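Local coordinates for protein putative phosphomannomutase (Thermus thermophilus, PDB 1TUO) that probably isomerises sugar phosphates by shifting a phosphate group between positions on the sugar, as a magnesium-dependent member of the phosphohexose mutase family, at residues 86-91 / 343-348; 269-274 / 295-300; 286-291 / 320-325. All blocks are in the same frame, centred on the assembly; numbering follows the deposited sequence.

Contact 1. Residues 86-91 / 343-348; sequences VPTPLL and LPERDG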
ATOM      1  N   VAL A  86       8.007  -8.996   8.475  1.00 16.89           N
ATOM      2  CA  VAL A  86       6.920  -9.443   7.621  1.00 17.66           C
ATOM      3  C   VAL A  86       6.211  -8.296   6.907  1.00 16.87           C
ATOM      4  O   VAL A  86       6.191  -7.162   7.387  1.00 17.54           O
ATOM      5  CB  VAL A  86       5.825 -10.201   8.435  1.00 18.58           C
ATOM      6  CG1 VAL A  86       6.405 -11.446   9.090  1.00 20.13           C
ATOM      7  CG2 VAL A  86       5.232  -9.274   9.488  1.00 19.47           C
ATOM      8  N   PRO A  87       5.619  -8.584   5.742  1.00 17.63           N
ATOM      9  CA  PRO A  87       4.893  -7.560   4.988  1.00 17.30           C
ATOM     10  C   PRO A  87       3.611  -7.251   5.765  1.00 16.15           C
ATOM     11  O   PRO A  87       3.055  -8.129   6.445  1.00 15.51           O
ATOM     12  CB  PRO A  87       4.550  -8.259   3.671  1.00 17.94           C
ATOM     13  CG  PRO A  87       5.574  -9.326   3.543  1.00 18.35           C
ATOM     14  CD  PRO A  87       5.765  -9.819   4.949  1.00 17.67           C
ATOM     15  N   THR A  88       3.143  -6.012   5.672  1.00 16.55           N
ATOM     16  CA  THR A  88       1.901  -5.631   6.333  1.00 16.64           C
ATOM     17  C   THR A  88       0.771  -6.596   5.953  1.00 17.24           C
ATOM     18  O   THR A  88       0.017  -7.053   6.819  1.00 16.23           O
ATOM     19  CB  THR A  88       1.505  -4.180   5.954  1.00 17.04           C
ATOM     20  OG1 THR A  88       2.265  -3.271   6.762  1.00 19.99           O
ATOM     21  CG2 THR A  88       0.005  -3.930   6.164  1.00 19.34           C
ATOM     22  N   PRO A  89       0.636  -6.916   4.658  1.00 17.21           N
ATOM     23  CA  PRO A  89      -0.448  -7.840   4.298  1.00 18.85           C
ATOM     24  C   PRO A  89      -0.380  -9.207   4.981  1.00 18.32           C
ATOM     25  O   PRO A  89      -1.417  -9.825   5.213  1.00 18.87           O
ATOM     26  CB  PRO A  89      -0.350  -7.927   2.771  1.00 19.82           C
ATOM     27  CG  PRO A  89       1.081  -7.515   2.473  1.00 19.57           C
ATOM     28  CD  PRO A  89       1.293  -6.393   3.449  1.00 18.45           C
ATOM     29  N   LEU A  90       0.821  -9.687   5.304  1.00 17.67           N
ATOM     30  CA  LEU A  90       0.928 -10.975   5.993  1.00 17.45           C
ATOM     31  C   LEU A  90       0.375 -10.813   7.416  1.00 18.12           C
ATOM     32  O   LEU A  90      -0.317 -11.694   7.938  1.00 16.68           O
ATOM     33  CB  LEU A  90       2.384 -11.456   6.057  1.00 19.57           C
ATOM     34  CG  LEU A  90       2.654 -12.682   6.950  1.00 19.71           C
ATOM     35  CD1 LEU A  90       1.752 -13.832   6.521  1.00 23.48           C
ATOM     36  CD2 LEU A  90       4.125 -13.090   6.856  1.00 22.26           C
ATOM     37  N   LEU A  91       0.681  -9.688   8.052  1.00 16.91           N
ATOM     38  CA  LEU A  91       0.171  -9.457   9.398  1.00 17.20           C
ATOM     39  C   LEU A  91      -1.353  -9.360   9.349  1.00 16.65           C
ATOM     40  O   LEU A  91      -2.053  -9.971  10.160  1.00 16.26           O
ATOM     41  CB  LEU A  91       0.790  -8.183   9.988  1.00 18.60           C
ATOM     42  CG  LEU A  91       0.414  -7.721  11.406  1.00 19.22           C
ATOM     43  CD1 LEU A  91      -0.909  -6.974  11.372  1.00 17.50           C
ATOM     44  CD2 LEU A  91       0.360  -8.909  12.356  1.00 17.74           C
ATOM     45  N   LEU A 343      -8.306  -9.594   1.151  1.00 24.80           N
ATOM     46  CA  LEU A 343      -8.253  -8.904   2.439  1.00 23.61           C
ATOM     47  C   LEU A 343      -8.610  -7.441   2.200  1.00 22.72           C
ATOM     48  O   LEU A 343      -8.304  -6.894   1.142  1.00 22.15           O
ATOM     49  CB  LEU A 343      -6.837  -8.943   3.030  1.00 26.31           C
ATOM     50  CG  LEU A 343      -6.218 -10.193   3.663  1.00 27.87           C
ATOM     51  CD1 LEU A 343      -4.743  -9.920   3.931  1.00 28.19           C
ATOM     52  CD2 LEU A 343      -6.934 -10.546   4.954  1.00 25.20           C
ATOM     53  N   PRO A 344      -9.281  -6.801   3.170  1.00 22.10           N
ATOM     54  CA  PRO A 344      -9.651  -5.390   3.032  1.00 22.00           C
ATOM     55  C   PRO A 344      -8.408  -4.626   3.452  1.00 20.54           C
ATOM     56  O   PRO A 344      -8.423  -3.866   4.425  1.00 21.24           O
ATOM     57  CB  PRO A 344     -10.794  -5.240   4.027  1.00 22.25           C
ATOM     58  CG  PRO A 344     -10.391  -6.185   5.125  1.00 21.58           C
ATOM     59  CD  PRO A 344      -9.925  -7.402   4.354  1.00 23.40           C
ATOM     60  N   GLU A 345      -7.330  -4.850   2.703  1.00 21.47           N
ATOM     61  CA  GLU A 345      -6.028  -4.261   2.992  1.00 20.69           C
ATOM     62  C   GLU A 345      -5.197  -4.092   1.716  1.00 20.80           C
ATOM     63  O   GLU A 345      -5.451  -4.753   0.711  1.00 21.02           O
ATOM     64  CB  GLU A 345      -5.292  -5.192   3.971  1.00 22.12           C
ATOM     65  CG  GLU A 345      -3.854  -4.817   4.282  1.00 21.50           C
ATOM     66  CD  GLU A 345      -3.761  -3.599   5.170  1.00 23.16           C
ATOM     67  OE1 GLU A 345      -3.798  -3.761   6.407  1.00 23.56           O
ATOM     68  OE2 GLU A 345      -3.666  -2.480   4.627  1.00 23.38           O
ATOM     69  N   ARG A 346      -4.213  -3.199   1.754  1.00 19.92           N
ATOM     70  CA  ARG A 346      -3.335  -2.996   0.606  1.00 21.25           C
ATOM     71  C   ARG A 346      -2.334  -4.145   0.616  1.00 20.44           C
ATOM     72  O   ARG A 346      -1.698  -4.401   1.639  1.00 18.96           O
ATOM     73  CB  ARG A 346      -2.598  -1.661   0.738  1.00 24.56           C
ATOM     74  CG  ARG A 346      -3.516  -0.460   0.608  1.00 26.92           C
ATOM     75  CD  ARG A 346      -2.817   0.851   0.943  1.00 30.10           C
ATOM     76  NE  ARG A 346      -2.566   0.988   2.377  1.00 32.00           N
ATOM     77  CZ  ARG A 346      -2.501   2.155   3.008  1.00 34.03           C
ATOM     78  NH1 ARG A 346      -2.669   3.284   2.332  1.00 34.17           N
ATOM     79  NH2 ARG A 346      -2.276   2.197   4.315  1.00 35.16           N
ATOM     80  N   ASP A 347      -2.196  -4.846  -0.506  1.00 18.68           N
ATOM     81  CA  ASP A 347      -1.260  -5.966  -0.570  1.00 18.55           C
ATOM     82  C   ASP A 347      -0.378  -5.866  -1.810  1.00 18.58           C
ATOM     83  O   ASP A 347      -0.818  -6.148  -2.927  1.00 16.96           O
ATOM     84  CB  ASP A 347      -2.029  -7.298  -0.563  1.00 17.94           C
ATOM     85  CG  ASP A 347      -1.114  -8.503  -0.437  1.00 17.84           C
ATOM     86  OD1 ASP A 347      -1.570  -9.542   0.094  1.00 20.50           O
ATOM     87  OD2 ASP A 347       0.056  -8.424  -0.875  1.00 17.59           O
ATOM     88  N   GLY A 348       0.871  -5.457  -1.598  1.00 16.78           N
ATOM     89  CA  GLY A 348       1.801  -5.302  -2.700  1.00 17.52           C
ATOM     90  C   GLY A 348       2.309  -6.614  -3.267  1.00 16.57           C
ATOM     91  O   GLY A 348       2.774  -6.670  -4.407  1.00 17.34           O
TER

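Contact 2. Residues 269-274 / 295-300; sequences QVLTTL and WLLDRL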
ATOM      1  N   GLN A 269      -1.334   3.701 -13.698  1.00 19.45           N
ATOM      2  CA  GLN A 269      -1.213   2.734 -14.775  1.00 18.33           C
ATOM      3  C   GLN A 269      -1.429   1.333 -14.217  1.00 19.00           C
ATOM      4  O   GLN A 269      -2.126   0.519 -14.816  1.00 19.44           O
ATOM      5  CB  GLN A 269       0.160   2.848 -15.432  1.00 18.99           C
ATOM      6  CG  GLN A 269       0.343   4.165 -16.198  1.00 19.84           C
ATOM      7  CD  GLN A 269       1.758   4.358 -16.709  1.00 19.64           C
ATOM      8  OE1 GLN A 269       2.671   4.650 -15.938  1.00 21.51           O
ATOM      9  NE2 GLN A 269       1.949   4.192 -18.012  1.00 21.72           N
ATOM     10  N   VAL A 270      -0.847   1.054 -13.058  1.00 17.90           N
ATOM     11  CA  VAL A 270      -1.023  -0.262 -12.457  1.00 17.45           C
ATOM     12  C   VAL A 270      -2.480  -0.509 -12.105  1.00 16.56           C
ATOM     13  O   VAL A 270      -3.043  -1.552 -12.441  1.00 16.77           O
ATOM     14  CB  VAL A 270      -0.186  -0.415 -11.176  1.00 18.07           C
ATOM     15  CG1 VAL A 270      -0.659  -1.636 -10.374  1.00 19.56           C
ATOM     16  CG2 VAL A 270       1.272  -0.557 -11.538  1.00 20.07           C
ATOM     17  N   LEU A 271      -3.090   0.457 -11.425  1.00 17.31           N
ATOM     18  CA  LEU A 271      -4.477   0.314 -11.003  1.00 17.68           C
ATOM     19  C   LEU A 271      -5.445   0.109 -12.161  1.00 18.16           C
ATOM     20  O   LEU A 271      -6.276  -0.800 -12.126  1.00 17.87           O
ATOM     21  CB  LEU A 271      -4.914   1.533 -10.186  1.00 18.00           C
ATOM     22  CG  LEU A 271      -6.360   1.504  -9.694  1.00 19.02           C
ATOM     23  CD1 LEU A 271      -6.594   0.301  -8.777  1.00 19.12           C
ATOM     24  CD2 LEU A 271      -6.651   2.810  -8.958  1.00 21.27           C
ATOM     25  N   THR A 272      -5.345   0.948 -13.188  1.00 17.41           N
ATOM     26  CA  THR A 272      -6.249   0.815 -14.327  1.00 18.30           C
ATOM     27  C   THR A 272      -5.990  -0.451 -15.139  1.00 18.66           C
ATOM     28  O   THR A 272      -6.931  -1.081 -15.630  1.00 19.58           O
ATOM     29  CB  THR A 272      -6.173   2.053 -15.258  1.00 18.30           C
ATOM     30  OG1 THR A 272      -4.830   2.243 -15.715  1.00 18.11           O
ATOM     31  CG2 THR A 272      -6.635   3.289 -14.511  1.00 19.61           C
ATOM     32  N   THR A 273      -4.722  -0.825 -15.283  1.00 18.37           N
ATOM     33  CA  THR A 273      -4.374  -2.032 -16.029  1.00 19.66           C
ATOM     34  C   THR A 273      -4.968  -3.247 -15.312  1.00 20.33           C
ATOM     35  O   THR A 273      -5.542  -4.127 -15.947  1.00 20.04           O
ATOM     36  CB  THR A 273      -2.839  -2.210 -16.141  1.00 20.68           C
ATOM     37  OG1 THR A 273      -2.288  -1.145 -16.934  1.00 21.69           O
ATOM     38  CG2 THR A 273      -2.500  -3.542 -16.799  1.00 21.66           C
ATOM     39  N   LEU A 274      -4.845  -3.283 -13.988  1.00 19.85           N
ATOM     40  CA  LEU A 274      -5.386  -4.403 -13.222  1.00 19.63           C
ATOM     41  C   LEU A 274      -6.908  -4.348 -13.156  1.00 20.01           C
ATOM     42  O   LEU A 274      -7.572  -5.382 -13.105  1.00 20.18           O
ATOM     43  CB  LEU A 274      -4.788  -4.434 -11.806  1.00 18.71           C
ATOM     44  CG  LEU A 274      -3.319  -4.877 -11.743  1.00 17.46           C
ATOM     45  CD1 LEU A 274      -2.871  -4.953 -10.285  1.00 20.34           C
ATOM     46  CD2 LEU A 274      -3.145  -6.241 -12.422  1.00 20.74           C
ATOM     47  N   TRP A 295      -8.459   9.864 -13.571  1.00 21.46           N
ATOM     48  CA  TRP A 295      -9.845   9.802 -14.005  1.00 24.51           C
ATOM     49  C   TRP A 295     -10.015   8.779 -15.121  1.00 22.68           C
ATOM     50  O   TRP A 295     -11.114   8.609 -15.644  1.00 22.23           O
ATOM     51  CB  TRP A 295     -10.356  11.171 -14.465  1.00 29.80           C
ATOM     52  CG  TRP A 295      -9.472  11.893 -15.423  1.00 35.78           C
ATOM     53  CD1 TRP A 295      -8.464  11.367 -16.182  1.00 38.01           C
ATOM     54  CD2 TRP A 295      -9.533  13.284 -15.742  1.00 40.30           C
ATOM     55  NE1 TRP A 295      -7.890  12.353 -16.956  1.00 40.86           N
ATOM     56  CE2 TRP A 295      -8.531  13.539 -16.705  1.00 41.13           C
ATOM     57  CE3 TRP A 295     -10.342  14.344 -15.308  1.00 41.56           C
ATOM     58  CZ2 TRP A 295      -8.315  14.810 -17.240  1.00 42.78           C
ATOM     59  CZ3 TRP A 295     -10.128  15.607 -15.841  1.00 43.14           C
ATOM     60  CH2 TRP A 295      -9.123  15.828 -16.796  1.00 42.92           C
ATOM     61  N   LEU A 296      -8.931   8.105 -15.501  1.00 22.40           N
ATOM     62  CA  LEU A 296      -9.043   7.089 -16.538  1.00 21.88           C
ATOM     63  C   LEU A 296      -9.840   5.926 -15.954  1.00 21.35           C
ATOM     64  O   LEU A 296     -10.491   5.184 -16.682  1.00 20.88           O
ATOM     65  CB  LEU A 296      -7.664   6.596 -17.000  1.00 22.21           C
ATOM     66  CG  LEU A 296      -7.120   7.178 -18.312  1.00 23.56           C
ATOM     67  CD1 LEU A 296      -6.677   8.620 -18.095  1.00 24.19           C
ATOM     68  CD2 LEU A 296      -5.944   6.336 -18.802  1.00 24.69           C
ATOM     69  N   LEU A 297      -9.790   5.758 -14.634  1.00 20.84           N
ATOM     70  CA  LEU A 297     -10.543   4.663 -14.027  1.00 20.84           C
ATOM     71  C   LEU A 297     -12.037   4.949 -14.177  1.00 21.40           C
ATOM     72  O   LEU A 297     -12.818   4.058 -14.534  1.00 21.55           O
ATOM     73  CB  LEU A 297     -10.187   4.495 -12.546  1.00 20.20           C
ATOM     74  CG  LEU A 297     -10.879   3.324 -11.837  1.00 22.16           C
ATOM     75  CD1 LEU A 297     -10.594   2.021 -12.579  1.00 22.17           C
ATOM     76  CD2 LEU A 297     -10.382   3.241 -10.404  1.00 22.36           C
ATOM     77  N   ASP A 298     -12.436   6.193 -13.910  1.00 20.87           N
ATOM     78  CA  ASP A 298     -13.840   6.589 -14.039  1.00 23.01           C
ATOM     79  C   ASP A 298     -14.295   6.354 -15.477  1.00 21.76           C
ATOM     80  O   ASP A 298     -15.370   5.800 -15.717  1.00 22.06           O
ATOM     81  CB  ASP A 298     -14.028   8.077 -13.713  1.00 24.42           C
ATOM     82  CG  ASP A 298     -13.454   8.463 -12.368  1.00 27.69           C
ATOM     83  OD1 ASP A 298     -14.212   8.993 -11.531  1.00 27.25           O
ATOM     84  OD2 ASP A 298     -12.243   8.247 -12.152  1.00 28.88           O
ATOM     85  N   ARG A 299     -13.468   6.781 -16.430  1.00 21.99           N
ATOM     86  CA  ARG A 299     -13.786   6.623 -17.849  1.00 22.71           C
ATOM     87  C   ARG A 299     -13.876   5.149 -18.233  1.00 23.05           C
ATOM     88  O   ARG A 299     -14.777   4.748 -18.972  1.00 22.71           O
ATOM     89  CB  ARG A 299     -12.732   7.334 -18.717  1.00 24.62           C
ATOM     90  CG  ARG A 299     -12.922   7.171 -20.236  1.00 26.30           C
ATOM     91  CD  ARG A 299     -14.276   7.690 -20.718  1.00 29.72           C
ATOM     92  NE  ARG A 299     -14.369   9.150 -20.702  1.00 32.50           N
ATOM     93  CZ  ARG A 299     -13.819   9.954 -21.608  1.00 33.28           C
ATOM     94  NH1 ARG A 299     -13.123   9.451 -22.623  1.00 33.20           N
ATOM     95  NH2 ARG A 299     -13.969  11.270 -21.503  1.00 33.02           N
ATOM     96  N   LEU A 300     -12.953   4.334 -17.725  1.00 23.33           N
ATOM     97  CA  LEU A 300     -12.975   2.909 -18.044  1.00 24.72           C
ATOM     98  C   LEU A 300     -14.297   2.313 -17.562  1.00 24.81           C
ATOM     99  O   LEU A 300     -14.926   1.513 -18.260  1.00 24.99           O
ATOM    100  CB  LEU A 300     -11.800   2.190 -17.372  1.00 25.40           C
ATOM    101  CG  LEU A 300     -11.540   0.741 -17.792  1.00 27.34           C
ATOM    102  CD1 LEU A 300     -11.110   0.695 -19.258  1.00 26.39           C
ATOM    103  CD2 LEU A 300     -10.451   0.136 -16.910  1.00 28.09           C
TER

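Contact 3. Residues 286-291 / 320-325; sequences RAVKNF and EEFLKG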
ATOM      1  N   ARG A 286     -18.102  -2.696  -8.257  1.00 28.44           N
ATOM      2  CA  ARG A 286     -17.529  -1.377  -8.474  1.00 27.09           C
ATOM      3  C   ARG A 286     -16.055  -1.310  -8.104  1.00 25.33           C
ATOM      4  O   ARG A 286     -15.535  -2.163  -7.385  1.00 21.97           O
ATOM      5  CB  ARG A 286     -18.310  -0.348  -7.658  1.00 29.07           C
ATOM      6  CG  ARG A 286     -18.462  -0.769  -6.214  1.00 30.10           C
ATOM      7  CD  ARG A 286     -19.368   0.147  -5.405  1.00 30.27           C
ATOM      8  NE  ARG A 286     -19.500  -0.371  -4.046  1.00 29.31           N
ATOM      9  CZ  ARG A 286     -19.302   0.340  -2.941  1.00 29.56           C
ATOM     10  NH1 ARG A 286     -18.963   1.624  -3.012  1.00 28.81           N
ATOM     11  NH2 ARG A 286     -19.429  -0.242  -1.759  1.00 28.91           N
ATOM     12  N   ALA A 287     -15.383  -0.295  -8.628  1.00 23.24           N
ATOM     13  CA  ALA A 287     -13.981  -0.061  -8.333  1.00 22.87           C
ATOM     14  C   ALA A 287     -14.004   1.127  -7.380  1.00 22.51           C
ATOM     15  O   ALA A 287     -14.814   2.039  -7.548  1.00 22.83           O
ATOM     16  CB  ALA A 287     -13.224   0.298  -9.611  1.00 23.39           C
ATOM     17  N   VAL A 288     -13.131   1.118  -6.376  1.00 21.21           N
ATOM     18  CA  VAL A 288     -13.078   2.213  -5.417  1.00 21.13           C
ATOM     19  C   VAL A 288     -11.718   2.893  -5.545  1.00 21.67           C
ATOM     20  O   VAL A 288     -10.696   2.222  -5.634  1.00 22.25           O
ATOM     21  CB  VAL A 288     -13.266   1.697  -3.972  1.00 20.21           C
ATOM     22  CG1 VAL A 288     -13.430   2.875  -3.013  1.00 21.38           C
ATOM     23  CG2 VAL A 288     -14.472   0.762  -3.909  1.00 22.22           C
ATOM     24  N   LYS A 289     -11.716   4.222  -5.575  1.00 21.79           N
ATOM     25  CA  LYS A 289     -10.471   4.981  -5.717  1.00 20.98           C
ATOM     26  C   LYS A 289     -10.498   6.240  -4.870  1.00 22.41           C
ATOM     27  O   LYS A 289     -11.561   6.819  -4.650  1.00 21.39           O
ATOM     28  CB  LYS A 289     -10.265   5.383  -7.185  1.00 21.36           C
ATOM     29  CG  LYS A 289     -11.444   6.163  -7.778  1.00 22.30           C
ATOM     30  CD  LYS A 289     -11.100   6.869  -9.097  1.00 25.04           C
ATOM     31  CE  LYS A 289     -10.814   8.355  -8.873  1.00 25.42           C
ATOM     32  NZ  LYS A 289     -10.689   9.139 -10.145  1.00 27.72           N
ATOM     33  N   ASN A 290      -9.341   6.676  -4.379  1.00 21.66           N
ATOM     34  CA  ASN A 290      -9.354   7.909  -3.610  1.00 21.63           C
ATOM     35  C   ASN A 290      -9.343   9.091  -4.579  1.00 21.22           C
ATOM     36  O   ASN A 290      -9.186   8.919  -5.793  1.00 21.75           O
ATOM     37  CB  ASN A 290      -8.195   7.983  -2.590  1.00 22.50           C
ATOM     38  CG  ASN A 290      -6.839   8.289  -3.215  1.00 24.79           C
ATOM     39  OD1 ASN A 290      -6.734   8.904  -4.279  1.00 23.77           O
ATOM     40  ND2 ASN A 290      -5.780   7.888  -2.515  1.00 23.19           N
ATOM     41  N   PHE A 291      -9.521  10.285  -4.029  1.00 21.31           N
ATOM     42  CA  PHE A 291      -9.609  11.531  -4.784  1.00 21.75           C
ATOM     43  C   PHE A 291      -8.454  11.901  -5.722  1.00 21.58           C
ATOM     44  O   PHE A 291      -8.647  12.680  -6.653  1.00 22.87           O
ATOM     45  CB  PHE A 291      -9.855  12.667  -3.784  1.00 22.49           C
ATOM     46  CG  PHE A 291     -10.506  13.887  -4.372  1.00 24.02           C
ATOM     47  CD1 PHE A 291     -11.593  13.770  -5.233  1.00 23.85           C
ATOM     48  CD2 PHE A 291     -10.076  15.161  -4.001  1.00 24.49           C
ATOM     49  CE1 PHE A 291     -12.249  14.904  -5.717  1.00 24.15           C
ATOM     50  CE2 PHE A 291     -10.723  16.298  -4.477  1.00 25.11           C
ATOM     51  CZ  PHE A 291     -11.812  16.171  -5.336  1.00 25.25           C
ATOM     52  N   GLU A 320     -14.022   0.481   4.209  1.00 21.90           N
ATOM     53  CA  GLU A 320     -15.446   0.541   4.537  1.00 22.21           C
ATOM     54  C   GLU A 320     -16.274   0.040   3.358  1.00 21.96           C
ATOM     55  O   GLU A 320     -17.196  -0.761   3.527  1.00 22.95           O
ATOM     56  CB  GLU A 320     -15.878   1.972   4.886  1.00 23.32           C
ATOM     57  CG  GLU A 320     -17.356   2.072   5.289  1.00 24.93           C
ATOM     58  CD  GLU A 320     -17.762   3.470   5.736  1.00 28.23           C
ATOM     59  OE1 GLU A 320     -18.015   4.337   4.867  1.00 26.53           O
ATOM     60  OE2 GLU A 320     -17.823   3.699   6.961  1.00 28.88           O
ATOM     61  N   GLU A 321     -15.936   0.500   2.157  1.00 20.74           N
ATOM     62  CA  GLU A 321     -16.675   0.087   0.970  1.00 22.17           C
ATOM     63  C   GLU A 321     -16.472  -1.386   0.626  1.00 22.49           C
ATOM     64  O   GLU A 321     -17.404  -2.056   0.187  1.00 22.05           O
ATOM     65  CB  GLU A 321     -16.308   0.986  -0.217  1.00 22.45           C
ATOM     66  CG  GLU A 321     -16.741   2.435  -0.002  1.00 24.44           C
ATOM     67  CD  GLU A 321     -18.175   2.537   0.516  1.00 25.33           C
ATOM     68  OE1 GLU A 321     -18.377   3.025   1.650  1.00 24.48           O
ATOM     69  OE2 GLU A 321     -19.101   2.115  -0.211  1.00 23.52           O
ATOM     70  N   PHE A 322     -15.258  -1.892   0.824  1.00 22.70           N
ATOM     71  CA  PHE A 322     -14.976  -3.300   0.550  1.00 23.62           C
ATOM     72  C   PHE A 322     -15.890  -4.190   1.392  1.00 25.50           C
ATOM     73  O   PHE A 322     -16.456  -5.170   0.901  1.00 24.21           O
ATOM     74  CB  PHE A 322     -13.525  -3.626   0.906  1.00 23.15           C
ATOM     75  CG  PHE A 322     -12.551  -3.433  -0.223  1.00 24.97           C
ATOM     76  CD1 PHE A 322     -12.802  -2.524  -1.245  1.00 24.38           C
ATOM     77  CD2 PHE A 322     -11.345  -4.135  -0.228  1.00 25.92           C
ATOM     78  CE1 PHE A 322     -11.870  -2.312  -2.257  1.00 24.99           C
ATOM     79  CE2 PHE A 322     -10.401  -3.930  -1.236  1.00 26.27           C
ATOM     80  CZ  PHE A 322     -10.664  -3.015  -2.253  1.00 26.56           C
ATOM     81  N   LEU A 323     -16.024  -3.840   2.667  1.00 26.61           N
ATOM     82  CA  LEU A 323     -16.845  -4.619   3.584  1.00 29.75           C
ATOM     83  C   LEU A 323     -18.315  -4.657   3.160  1.00 31.15           C
ATOM     84  O   LEU A 323     -19.085  -5.481   3.655  1.00 30.46           O
ATOM     85  CB  LEU A 323     -16.685  -4.078   5.010  1.00 29.74           C
ATOM     86  CG  LEU A 323     -15.249  -4.181   5.554  1.00 31.78           C
ATOM     87  CD1 LEU A 323     -15.168  -3.590   6.953  1.00 31.81           C
ATOM     88  CD2 LEU A 323     -14.806  -5.639   5.572  1.00 32.46           C
ATOM     89  N   LYS A 324     -18.695  -3.778   2.233  1.00 32.86           N
ATOM     90  CA  LYS A 324     -20.065  -3.745   1.721  1.00 34.68           C
ATOM     91  C   LYS A 324     -20.259  -5.004   0.872  1.00 35.12           C
ATOM     92  O   LYS A 324     -21.375  -5.501   0.720  1.00 35.47           O
ATOM     93  CB  LYS A 324     -20.292  -2.482   0.871  1.00 36.30           C
ATOM     94  CG  LYS A 324     -21.755  -2.201   0.521  1.00 39.83           C
ATOM     95  CD  LYS A 324     -21.940  -0.879  -0.251  1.00 40.16           C
ATOM     96  CE  LYS A 324     -21.492   0.339   0.564  1.00 40.86           C
ATOM     97  NZ  LYS A 324     -21.707   1.652  -0.143  1.00 36.39           N
ATOM     98  N   GLY A 325     -19.159  -5.504   0.314  1.00 34.54           N
ATOM     99  CA  GLY A 325     -19.195  -6.723  -0.480  1.00 34.46           C
ATOM    100  C   GLY A 325     -19.573  -6.636  -1.948  1.00 34.52           C
ATOM    101  O   GLY A 325     -19.875  -7.660  -2.569  1.00 34.90           O
TER

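Contact 1. Residues 86-91 / 343-348
Residues 86-91 hold the first turn of helix 88-97 and residues 343-348 run up to helix 348-362, with Pro87 and Asp347 as their N-caps; they come nearest at Pro89 and Asp347, whose CA atoms lie 5.3 Å apart. No hydrogen bond joins the two segments. Pro89 crosses the Asp347 side chain at about a right angle: Pro89 CB is 3.3 Å from Asp347 CG, and Pro89 CG is 3.6 Å from Asp347 OD2. Asp347 has CG anti to its backbone N (chi1 -172°). This carboxylate is gripped from several sides, OD1 by Tyr160 OH and His342 NE2, OD2 by the backbone N of Leu350 as the cap, an environment likely to favour the charged form. An alanine here would remove the carboxylate and so probably cost helix 348-362 its side-chain cap, Tyr160 and His342 a partner, and Pro89 most of its packing surface. Beside it, Thr88 CG2 meets Glu345 OE1 at 3.8 Å, the two side chains crossing. Glu345, bent at chi2 (73°), doubles back so that OE2 accepts from Arg346 N (3.0 Å) through its anti lone pair, while OE1 binds Lys121 and Ser92. Leu343 CD1 touches Pro89 O at 3.6 Å, and an inverse gamma turn centred on Pro344 swings the chain round before Glu345. Arg346 O, 3.9 Å from Pro89 CB, is buried without a polar partner. The contact joins domain I to domain III: Tyr160 of helix 157-165 packs on Pro89, Leu343 lies against helix 88-97, and Thr88 OG1 bonds Asp251, part of the DGDADR sequence that in this family forms the metal-binding loop.

Contact 2. Residues 269-274 / 295-300
Van der Waals packing holds two helical segments together, their axes 10.1 Å apart at closest and 12° from parallel. Leu271 and Leu297, each with CG anti to its backbone N, meet tip to tip, Leu271 CD2 lying 4.0 Å from Leu297 CD2 as the side chains cross at about a right angle. Thr272 presents its methyl to the backbone at the start of the other helix, with CG2 4.0 Å from Leu297 N and 4.3 Å from Leu296 CB. Further along, Leu300 CD2 rests 3.9 Å from Thr272 O, another methyl against the backbone. These helices, 267-280 and 296-304, lie just before and after strand 286-290 in domain III, and the second is the crossover helix of a beta-alpha-beta unit running on to the parallel strand 308-311. No hydrogen bond crosses between the helices; the threonine hydroxyls bond within helix 267-280. Thr272 OG1 takes the crowded position between backbone N and carbonyl carbon (chi1 57°), where it bonds His268 O one turn back. Thr273 OG1 donates to Gln269 O at 2.7 Å, from 33° above the carbonyl plane, and the same oxygen also accepts from Thr273 N. Phe370 of helix 366-377 packs against Thr272 and Thr273.

Contact 3. Residues 286-291 / 320-325
Glu321 OE2 gathers three donors at one point. Arg286 grips it end-on with two nitrogens, NH1 and NH2 each 2.8 Å from Glu321 OE2, and the oxygen lies near the guanidinium plane, though both bonds are somewhat bent. That plane stands 72° from the carboxylate: NH1 uses the anti lone pair of OE2, whereas NH2 comes from above the carboxylate plane. Lys324 NZ takes the syn lone pair, 2.6 Å from Glu321 OE2, completing a salt-bridge network in which the shared negative charge would offset the repulsion between Lys324 NZ and Arg286 NH2, 3.4 Å apart. The lysine chain also brushes the arginine, with Lys324 CD 3.0 Å from Arg286 NH2, a tight approach. Next to this polar cluster, toward the sheet, Val288 CG2 reaches Glu321 CB at 4.1 Å and lies at the edge of the Phe322 ring, 4.4 Å from CE1. Strand 286-290 lies between the parallel strands 308-311 and 327-331 of the domain III sheet, and helix 315-322 packs across one face, Glu321 and Phe322 lying over Arg286 and Val288. Torsions bring the charges together: Arg286 leaves the backbone by the crowded position (chi1 50°) and then runs extended from CG to NE, while Glu321 bends at chi2 and Lys324 at chi3. Thr309 OG1 bonds Arg286 NH1 and so helps fix the guanidinium. Cys327 of the adjoining strand touches Arg286, Val288 and Phe322 alike. A type I turn from Phe322 to Gly325, whose positive phi (84°) would jam a side chain against Lys324 O, carries the chain on toward strand 327-331.

Contacts 2 and 3 both belong to domain III and meet on strand 286-290, where Lys289 forms a salt bridge with Asp298 and Leu297 CD2 packs on Ala287 and Lys289; contact 1 instead ties this domain to domain I, closing a long loop in which the others are nested. Contacts 1 and 2 are buried, the second made by methyl groups between helices, without a polar bond across it, the first a proline against a carboxylate satisfied by other neighbours. Contact 3 is partly buried, its ionic cluster at the more exposed margin and its Val288-Phe322 packing inside. Contacts 1 and 3 touch through Pro344 and Phe322, whereas contacts 1 and 2 stay about 8 Å apart at their nearest atoms.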